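Local coordinates for protein DnaB intein (Synechocystis sp., PDB 1MI8) that is a mini-intein, a self-splicing element that probably excises itself from its replicative DNA helicase host and joins the flanking host sequences, at residues V47-M52 against D138-G143; G54-Y59 against E134-L139; I95-K100 against S121-V126. The protein carries 4 engineered substitutions. All coordinates share one frame; numbering follows the deposited sequence.

Contact 1. Residues V47-M52 against D138-G143; sequences VSRVFM and DLTVPG. Engineered in segment 47-52: Met-52 (natural residue Cys).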
loop_
_atom_site.group_PDB
_atom_site.type_symbol
_atom_site.label_atom_id
_atom_site.label_comp_id
_atom_site.label_asym_id
_atom_site.label_seq_id
_atom_site.Cartn_x
_atom_site.Cartn_y
_atom_site.Cartn_z
ATOM N N VAL A 47 6.992 -3.169 30.105
ATOM C CA VAL A 47 6.275 -2.033 29.533
ATOM C C VAL A 47 6.304 -1.007 30.630
ATOM O O VAL A 47 5.871 -1.303 31.736
ATOM C CB VAL A 47 4.802 -2.387 29.233
ATOM C CG1 VAL A 47 3.984 -1.105 28.940
ATOM C CG2 VAL A 47 4.747 -3.385 28.072
ATOM N N SER A 48 6.802 0.190 30.335
ATOM C CA SER A 48 6.876 1.224 31.365
ATOM C C SER A 48 5.496 1.845 31.610
ATOM O O SER A 48 5.059 1.959 32.755
ATOM C CB SER A 48 7.883 2.298 30.947
ATOM O OG SER A 48 7.446 2.907 29.746
ATOM N N ARG A 49 4.828 2.246 30.523
ATOM C CA ARG A 49 3.492 2.830 30.592
ATOM C C ARG A 49 2.741 2.738 29.247
ATOM O O ARG A 49 3.363 2.665 28.154
ATOM C CB ARG A 49 3.554 4.300 31.035
ATOM C CG ARG A 49 3.579 5.311 29.929
ATOM C CD ARG A 49 4.059 6.684 30.430
ATOM N NE ARG A 49 4.113 7.709 29.383
ATOM C CZ ARG A 49 3.120 8.541 29.090
ATOM N NH1 ARG A 49 1.971 8.486 29.773
ATOM N NH2 ARG A 49 3.273 9.425 28.097
ATOM N N VAL A 50 1.411 2.756 29.362
ATOM C CA VAL A 50 0.480 2.699 28.240
ATOM C C VAL A 50 -0.291 4.003 28.230
ATOM O O VAL A 50 -0.653 4.488 29.288
ATOM C CB VAL A 50 -0.585 1.596 28.411
ATOM C CG1 VAL A 50 -1.421 1.518 27.144
ATOM C CG2 VAL A 50 0.057 0.267 28.760
ATOM N N PHE A 51 -0.579 4.547 27.049
ATOM C CA PHE A 51 -1.309 5.807 26.954
ATOM C C PHE A 51 -1.995 6.034 25.597
ATOM O O PHE A 51 -1.560 5.488 24.582
ATOM C CB PHE A 51 -0.334 6.939 27.210
ATOM C CG PHE A 51 0.888 6.860 26.369
ATOM C CD1 PHE A 51 0.952 7.502 25.139
ATOM C CD2 PHE A 51 1.974 6.107 26.788
ATOM C CE1 PHE A 51 2.087 7.389 24.326
ATOM C CE2 PHE A 51 3.119 5.984 25.985
ATOM C CZ PHE A 51 3.175 6.622 24.754
ATOM N N MET A 52 -3.085 6.783 25.608
ATOM C CA MET A 52 -3.754 7.185 24.377
ATOM C C MET A 52 -3.158 8.473 23.821
ATOM O O MET A 52 -2.699 9.230 24.698
ATOM C CB MET A 52 -5.257 7.349 24.613
ATOM C CG MET A 52 -5.976 8.124 23.520
ATOM S SD MET A 52 -7.052 9.413 24.174
ATOM C CE MET A 52 -8.355 8.425 24.909
ATOM N N ASP A 138 -0.175 3.977 22.319
ATOM C CA ASP A 138 1.196 3.491 22.241
ATOM C C ASP A 138 1.700 3.109 23.640
ATOM O O ASP A 138 1.020 3.222 24.670
ATOM C CB ASP A 138 2.125 4.553 21.579
ATOM C CG ASP A 138 3.399 3.934 20.900
ATOM O OD1 ASP A 138 3.588 2.683 20.939
ATOM O OD2 ASP A 138 4.229 4.732 20.333
ATOM N N LEU A 139 2.905 2.626 23.705
ATOM C CA LEU A 139 3.353 2.287 25.011
ATOM C C LEU A 139 4.821 2.478 24.920
ATOM O O LEU A 139 5.359 2.583 23.824
ATOM C CB LEU A 139 2.897 0.862 25.374
ATOM C CG LEU A 139 3.195 -0.325 24.447
ATOM C CD1 LEU A 139 4.617 -0.750 24.642
ATOM C CD2 LEU A 139 2.273 -1.487 24.777
ATOM N N THR A 140 5.461 2.571 26.075
ATOM C CA THR A 140 6.883 2.803 26.132
ATOM C C THR A 140 7.545 1.521 26.617
ATOM O O THR A 140 7.068 0.853 27.549
ATOM C CB THR A 140 7.191 3.977 27.103
ATOM O OG1 THR A 140 6.399 5.106 26.737
ATOM C CG2 THR A 140 8.629 4.393 27.018
ATOM N N VAL A 141 8.643 1.168 25.973
ATOM C CA VAL A 141 9.361 -0.040 26.321
ATOM C C VAL A 141 10.878 0.237 26.286
ATOM O O VAL A 141 11.540 0.149 25.230
ATOM C CB VAL A 141 8.952 -1.211 25.382
ATOM C CG1 VAL A 141 9.096 -0.764 23.938
ATOM C CG2 VAL A 141 9.812 -2.457 25.637
ATOM N N PRO A 142 11.431 0.621 27.462
ATOM C CA PRO A 142 12.852 0.931 27.683
ATOM C C PRO A 142 13.775 -0.196 27.199
ATOM O O PRO A 142 13.576 -1.373 27.540
ATOM C CB PRO A 142 12.921 1.129 29.196
ATOM C CG PRO A 142 11.611 1.881 29.487
ATOM C CD PRO A 142 10.597 1.134 28.576
ATOM N N GLY A 143 14.778 0.168 26.409
ATOM C CA GLY A 143 15.715 -0.804 25.885
ATOM C C GLY A 143 15.422 -1.233 24.460
ATOM O O GLY A 143 15.977 -0.668 23.516
#
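The ring of Phe-51 lies alongside the side chain of Asp-138 where segments 47-52 and 138-143 run antiparallel. This is a hydrogen-bonded pair: Phe-51 N donates to Asp-138 O at 3.2 Å, and Asp-138 N returns a bond to Phe-51 O. From CB the Phe-51 side chain takes a first torsion of 52°, CG between the backbone N and the carbonyl carbon, which lays the ring across the neighbouring strand. CG and CD2 pass over Asp-138 O, which sits above one face, 3.7 Å from CD2. CE1 and CZ rest against the CB methylene of Asp-138, with CZ at 3.9 Å. CE2 lies 3.5 Å from Thr-140 OG1, which stands at the ring edge. The opposite face carries Arg-49, whose NH2 lies over the rim, so a flat, apolar ring suits a place between a guanidinium and a peptide carbonyl. An alanine here would probably leave the Arg-49 guanidinium without the ring it packs on and open a gap beside Asp-138 CB and Thr-140. Further along, Thr-140 N bonds to Arg-49 O, and Ser-48 N reaches Thr-140 O at 2.9 Å. On the other face of the sheet Val-50 and Leu-139, aliphatic as suits a buried surface, come together through Val-50 CG2 and Leu-139 CB. Val-47 CG1 lies 4.2 Å from Leu-139 CB. The pairing ties strand 41-63 to strand 120-140 within the all-beta splicing domain. Val-47 and Val-141 both continue onto Ile-32 of strand 31-36, Asp-138 and Leu-139 pack on Phe-147 of strand 146-149, and Leu-139 shares a backbone hydrogen bond with Ser-157 near the chain's C-terminal end.

Contact 2. Residues G54-Y59 against E134-L139; sequences GKKLVY and EEVFDL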
loop_
_atom_site.group_PDB
_atom_site.type_symbol
_atom_site.label_atom_id
_atom_site.label_comp_id
_atom_site.label_asym_id
_atom_site.label_seq_id
_atom_site.Cartn_x
_atom_site.Cartn_y
_atom_site.Cartn_z
ATOM N N GLY A 54 -4.688 10.409 21.514
ATOM C CA GLY A 54 -5.712 11.180 20.841
ATOM C C GLY A 54 -6.410 10.459 19.698
ATOM O O GLY A 54 -6.345 9.235 19.583
ATOM N N LYS A 55 -7.097 11.215 18.851
ATOM C CA LYS A 55 -7.794 10.612 17.733
ATOM C C LYS A 55 -6.978 10.806 16.459
ATOM O O LYS A 55 -6.585 11.912 16.139
ATOM C CB LYS A 55 -9.177 11.241 17.578
ATOM C CG LYS A 55 -10.001 11.199 18.845
ATOM C CD LYS A 55 -11.455 10.944 18.545
ATOM C CE LYS A 55 -12.212 10.774 19.860
ATOM N NZ LYS A 55 -13.346 9.849 19.734
ATOM N N LYS A 56 -6.713 9.733 15.725
ATOM C CA LYS A 56 -5.918 9.907 14.518
ATOM C C LYS A 56 -6.357 8.984 13.440
ATOM O O LYS A 56 -6.865 7.919 13.692
ATOM C CB LYS A 56 -4.428 9.646 14.767
ATOM C CG LYS A 56 -3.808 10.423 15.916
ATOM C CD LYS A 56 -3.775 11.920 15.672
ATOM C CE LYS A 56 -3.589 12.654 17.011
ATOM N NZ LYS A 56 -2.445 12.043 17.782
ATOM N N LEU A 57 -6.132 9.413 12.215
ATOM C CA LEU A 57 -6.476 8.632 11.063
ATOM C C LEU A 57 -5.645 7.347 11.135
ATOM O O LEU A 57 -4.409 7.368 11.360
ATOM C CB LEU A 57 -6.133 9.429 9.836
ATOM C CG LEU A 57 -6.425 8.738 8.538
ATOM C CD1 LEU A 57 -7.880 8.282 8.486
ATOM C CD2 LEU A 57 -6.105 9.728 7.432
ATOM N N VAL A 58 -6.305 6.237 10.869
ATOM C CA VAL A 58 -5.654 4.962 10.967
ATOM C C VAL A 58 -5.694 4.186 9.638
ATOM O O VAL A 58 -6.589 4.410 8.810
ATOM C CB VAL A 58 -6.323 4.312 12.196
ATOM C CG1 VAL A 58 -7.267 3.209 11.861
ATOM C CG2 VAL A 58 -5.278 4.041 13.198
ATOM N N TYR A 59 -4.766 3.255 9.469
ATOM C CA TYR A 59 -4.621 2.490 8.235
ATOM C C TYR A 59 -4.467 1.021 8.531
ATOM O O TYR A 59 -3.711 0.663 9.423
ATOM C CB TYR A 59 -3.342 2.910 7.503
ATOM C CG TYR A 59 -3.230 4.379 7.195
ATOM C CD1 TYR A 59 -2.954 5.313 8.186
ATOM C CD2 TYR A 59 -3.433 4.821 5.902
ATOM C CE1 TYR A 59 -2.886 6.717 7.868
ATOM C CE2 TYR A 59 -3.382 6.166 5.566
ATOM C CZ TYR A 59 -3.109 7.117 6.540
ATOM O OH TYR A 59 -3.076 8.417 6.126
ATOM N N GLU A 134 -9.680 7.163 14.602
ATOM C CA GLU A 134 -9.993 6.464 15.843
ATOM C C GLU A 134 -9.021 6.926 16.895
ATOM O O GLU A 134 -8.024 7.591 16.591
ATOM C CB GLU A 134 -9.804 4.949 15.763
ATOM C CG GLU A 134 -10.096 4.270 14.480
ATOM C CD GLU A 134 -9.933 2.770 14.649
ATOM O OE1 GLU A 134 -9.452 2.330 15.733
ATOM O OE2 GLU A 134 -10.291 2.039 13.713
ATOM N N GLU A 135 -9.363 6.576 18.139
ATOM C CA GLU A 135 -8.534 6.852 19.314
ATOM C C GLU A 135 -7.320 5.961 19.090
ATOM O O GLU A 135 -7.446 4.797 18.702
ATOM C CB GLU A 135 -9.277 6.443 20.597
ATOM C CG GLU A 135 -9.743 7.624 21.411
ATOM C CD GLU A 135 -10.759 7.219 22.484
ATOM O OE1 GLU A 135 -10.709 6.049 22.963
ATOM O OE2 GLU A 135 -11.604 8.074 22.859
ATOM N N VAL A 136 -6.148 6.499 19.342
ATOM C CA VAL A 136 -4.964 5.729 19.052
ATOM C C VAL A 136 -4.034 5.710 20.268
ATOM O O VAL A 136 -4.017 6.661 21.090
ATOM C CB VAL A 136 -4.406 6.299 17.693
ATOM C CG1 VAL A 136 -3.613 7.590 17.878
ATOM C CG2 VAL A 136 -3.696 5.227 16.929
ATOM N N PHE A 137 -3.342 4.584 20.431
ATOM C CA PHE A 137 -2.476 4.351 21.582
ATOM C C PHE A 137 -1.043 3.833 21.303
ATOM O O PHE A 137 -0.747 3.281 20.222
ATOM C CB PHE A 137 -3.128 3.325 22.528
ATOM C CG PHE A 137 -4.574 3.638 22.956
ATOM C CD1 PHE A 137 -5.628 3.552 22.054
ATOM C CD2 PHE A 137 -4.866 3.943 24.298
ATOM C CE1 PHE A 137 -6.956 3.752 22.447
ATOM C CE2 PHE A 137 -6.217 4.148 24.732
ATOM C CZ PHE A 137 -7.265 4.054 23.811
ATOM N N ASP A 138 -0.175 3.977 22.319
ATOM C CA ASP A 138 1.196 3.491 22.241
ATOM C C ASP A 138 1.700 3.109 23.640
ATOM O O ASP A 138 1.020 3.222 24.670
ATOM C CB ASP A 138 2.125 4.553 21.579
ATOM C CG ASP A 138 3.399 3.934 20.900
ATOM O OD1 ASP A 138 3.588 2.683 20.939
ATOM O OD2 ASP A 138 4.229 4.732 20.333
ATOM N N LEU A 139 2.905 2.626 23.705
ATOM C CA LEU A 139 3.353 2.287 25.011
ATOM C C LEU A 139 4.821 2.478 24.920
ATOM O O LEU A 139 5.359 2.583 23.824
ATOM C CB LEU A 139 2.897 0.862 25.374
ATOM C CG LEU A 139 3.195 -0.325 24.447
ATOM C CD1 LEU A 139 4.617 -0.750 24.642
ATOM C CD2 LEU A 139 2.273 -1.487 24.777
#
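Lys-55 with Glu-135, a non-hydrogen-bonded pair, and Lys-56 with Glu-134, a hydrogen-bonded one, join the strands antiparallel; the short segments diverge at 102° as the strands bend, while the pairing carries on with Val-58 bonding to Thr-131 and Gly-132. This is one junction of the strongly curved antiparallel sheet of the HINT (Hedgehog/intein) fold. Val-136 N gives its hydrogen to Gly-54 O at 2.8 Å, while Lys-56 N bonds to Glu-134 O. In return Glu-134 N reaches Lys-56 O at 3.1 Å from above the carbonyl plane. Glycine suits position 54, where phi is 112° and a CB would press on the preceding carbonyl oxygen. On the face carrying Lys-56, Glu-134 and Val-136, the lysine's aliphatic stem crosses the valine at about a right angle, with Lys-56 CG tightly packed 3.5 Å from Val-136 CG1. The Lys-56 chain folds back so that NZ reaches Thr-53 O, and the flexible lysine thus offers carbon to Val-136 and charge to a carbonyl. Val-58 CG2 meets Val-136 CG2 at 4.2 Å, a small apolar contact between buried residues. The carboxylate of Glu-134 is held by a salt bridge to Lys-70 NZ through OE2 and a hydrogen bond to Ser-5 OG through OE1; it lies beside Val-58, with Glu-134 OE2 3.7 Å from Val-58 CG1. On the other face Lys-55 and Glu-135 form a long salt bridge, Lys-55 NZ lying 4.0 Å from Glu-135 OE2.

Contact 3. Residues I95-K100 against S121-V126; sequences IALPRK and SWDSIV. Engineered in segment 121-126: Ser-121 (natural residue Tyr).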
loop_
_atom_site.group_PDB
_atom_site.type_symbol
_atom_site.label_atom_id
_atom_site.label_comp_id
_atom_site.label_asym_id
_atom_site.label_seq_id
_atom_site.Cartn_x
_atom_site.Cartn_y
_atom_site.Cartn_z
ATOM N N ILE A 95 7.824 -7.638 6.414
ATOM C CA ILE A 95 7.991 -7.120 7.788
ATOM C C ILE A 95 8.078 -8.255 8.806
ATOM O O ILE A 95 7.630 -9.390 8.592
ATOM C CB ILE A 95 6.889 -6.145 8.214
ATOM C CG1 ILE A 95 5.560 -6.883 8.329
ATOM C CG2 ILE A 95 6.818 -4.989 7.166
ATOM C CD1 ILE A 95 4.396 -6.002 8.916
ATOM N N ALA A 96 8.705 -7.930 9.909
ATOM C CA ALA A 96 8.973 -8.885 10.945
ATOM C C ALA A 96 7.737 -9.297 11.779
ATOM O O ALA A 96 7.009 -8.416 12.307
ATOM C CB ALA A 96 10.040 -8.304 11.841
ATOM N N LEU A 97 7.496 -10.613 11.845
ATOM C CA LEU A 97 6.424 -11.210 12.681
ATOM C C LEU A 97 7.092 -12.232 13.614
ATOM O O LEU A 97 7.999 -12.942 13.223
ATOM C CB LEU A 97 5.398 -12.017 11.871
ATOM C CG LEU A 97 4.799 -11.409 10.616
ATOM C CD1 LEU A 97 3.767 -12.411 10.121
ATOM C CD2 LEU A 97 4.214 -10.028 10.914
ATOM N N PRO A 98 6.606 -12.337 14.849
ATOM C CA PRO A 98 7.220 -13.317 15.761
ATOM C C PRO A 98 6.920 -14.713 15.187
ATOM O O PRO A 98 5.817 -14.978 14.745
ATOM C CB PRO A 98 6.514 -13.040 17.089
ATOM C CG PRO A 98 5.243 -12.185 16.688
ATOM C CD PRO A 98 5.711 -11.383 15.541
ATOM N N ARG A 99 7.886 -15.610 15.136
ATOM C CA ARG A 99 7.511 -16.889 14.564
ATOM C C ARG A 99 6.798 -17.877 15.471
ATOM O O ARG A 99 5.667 -18.255 15.203
ATOM C CB ARG A 99 8.693 -17.597 13.938
ATOM C CG ARG A 99 8.214 -18.860 13.249
ATOM C CD ARG A 99 9.300 -19.566 12.506
ATOM N NE ARG A 99 10.496 -19.812 13.297
ATOM C CZ ARG A 99 10.588 -20.582 14.389
ATOM N NH1 ARG A 99 9.525 -21.211 14.883
ATOM N NH2 ARG A 99 11.786 -20.778 14.951
ATOM N N LYS A 100 7.461 -18.303 16.532
ATOM C CA LYS A 100 6.892 -19.280 17.453
ATOM C C LYS A 100 5.607 -18.832 18.143
ATOM O O LYS A 100 4.498 -19.275 17.774
ATOM C CB LYS A 100 7.956 -19.656 18.481
ATOM C CG LYS A 100 9.204 -20.196 17.794
ATOM C CD LYS A 100 10.311 -20.571 18.772
ATOM C CE LYS A 100 9.997 -21.896 19.456
ATOM N NZ LYS A 100 9.929 -22.993 18.412
ATOM N N SER A 121 9.562 -14.384 11.266
ATOM C CA SER A 121 9.149 -14.678 9.900
ATOM C C SER A 121 9.090 -13.306 9.219
ATOM O O SER A 121 8.604 -12.332 9.841
ATOM C CB SER A 121 7.763 -15.314 9.899
ATOM O OG SER A 121 7.693 -16.404 8.977
ATOM N N TRP A 122 9.603 -13.209 7.996
ATOM C CA TRP A 122 9.586 -11.929 7.244
ATOM C C TRP A 122 8.515 -12.101 6.205
ATOM O O TRP A 122 8.742 -12.704 5.162
ATOM C CB TRP A 122 10.941 -11.692 6.608
ATOM C CG TRP A 122 12.006 -11.451 7.608
ATOM C CD1 TRP A 122 12.939 -12.348 8.069
ATOM C CD2 TRP A 122 12.307 -10.208 8.235
ATOM N NE1 TRP A 122 13.798 -11.729 8.921
ATOM C CE2 TRP A 122 13.439 -10.410 9.037
ATOM C CE3 TRP A 122 11.717 -8.926 8.195
ATOM C CZ2 TRP A 122 14.016 -9.377 9.790
ATOM C CZ3 TRP A 122 12.291 -7.907 8.951
ATOM C CH2 TRP A 122 13.421 -8.134 9.726
ATOM N N ASP A 123 7.319 -11.609 6.524
ATOM C CA ASP A 123 6.126 -11.818 5.680
ATOM C C ASP A 123 5.835 -10.637 4.765
ATOM O O ASP A 123 6.038 -9.478 5.159
ATOM C CB ASP A 123 4.917 -12.080 6.608
ATOM C CG ASP A 123 3.795 -12.863 5.938
ATOM O OD1 ASP A 123 4.062 -13.493 4.932
ATOM O OD2 ASP A 123 2.650 -12.849 6.439
ATOM N N SER A 124 5.362 -10.939 3.551
ATOM C CA SER A 124 5.042 -9.915 2.562
ATOM C C SER A 124 3.825 -9.128 2.942
ATOM O O SER A 124 2.910 -9.643 3.538
ATOM C CB SER A 124 4.744 -10.526 1.189
ATOM O OG SER A 124 5.903 -11.077 0.610
ATOM N N ILE A 125 3.832 -7.859 2.604
ATOM C CA ILE A 125 2.696 -7.010 2.817
ATOM C C ILE A 125 1.774 -7.281 1.655
ATOM O O ILE A 125 2.221 -7.328 0.517
ATOM C CB ILE A 125 3.088 -5.519 2.787
ATOM C CG1 ILE A 125 4.093 -5.238 3.920
ATOM C CG2 ILE A 125 1.832 -4.658 3.014
ATOM C CD1 ILE A 125 4.885 -4.006 3.703
ATOM N N VAL A 126 0.479 -7.474 1.935
ATOM C CA VAL A 126 -0.472 -7.679 0.856
ATOM C C VAL A 126 -1.518 -6.561 0.815
ATOM O O VAL A 126 -2.273 -6.447 -0.166
ATOM C CB VAL A 126 -1.185 -9.057 0.930
ATOM C CG1 VAL A 126 -0.116 -10.155 0.854
ATOM C CG2 VAL A 126 -2.082 -9.170 2.176
#
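Ala-96 and Trp-122 form the non-hydrogen-bonded pair at the middle of this antiparallel ladder, and the methyl of alanine sits over the face of the indole. Ala-96 CB lies 4.1 Å from the centroid of the six-membered ring of Trp-122 and 27° off its normal, a CH-pi contact. The nearest ring atom is Trp-122 CZ3, 3.7 Å from Ala-96 CB. Trp-122 CG stands anti to its carbonyl carbon (chi1 -67°), which helps bring the ring back toward the neighbouring strand, and a methyl is small enough to fit beneath it. On the other face of the sheet Leu-97 crosses Asp-123: Leu-97 CD1 touches Asp-123 CB at 3.7 Å. Ile-95 reaches a residue further along the partner strand, its CG2 lying 4.1 Å from Ile-125 CD1, where branched aliphatic chains suit a buried place.

Four backbone hydrogen bonds set this register. Ile-95 N and O pair with Asp-123 O and N, the first at 2.9 Å from Ile-95 N to Asp-123 O; Leu-97 N and O pair with Ser-121 O and N, the last at 2.9 Å from Ser-121 N to Leu-97 O. Ser-121 is an engineered substitution for tyrosine.

A second shell then positions the aspartate, whose OD2 accepts a hydrogen bond from Leu-65 N and shares another with Thr-63 OG1, spanning from this ladder to the end of strand 41-63 and the loop beyond. The ladder joins strand 94-98 to strand 120-140 in the HINT-type beta fold. Ile-95 packs on Leu-61 of strand 41-63, Ile-95 and Leu-97 on Ile-152 of strand 152-155, and Ala-96 and Trp-122 on Leu-78 of strand 76-79; Ala-96 also bonds through its backbone to Leu-78 and Ile-153.

All three contacts are partly buried and lie on strand 120-140. Half the touching residues of contacts 1 and 3 are buried, against two of seven in contact 2, whose lysine chains are exposed. Contacts 1 and 2 join the strand to the same partner, strand 41-63, and share Asp-138 and Leu-139; they touch where Met-52, an engineered residue, packs on Phe-137. Contact 3 joins it to strand 94-98 across the chain's centre, about 23 Å from either of the others between centres. Contact 1 sets an aromatic ring among polar groups, contact 2 relies more on charged chains around a small valine pair, and contact 3 combines a CH-pi contact between indole and methyl with aliphatic packing.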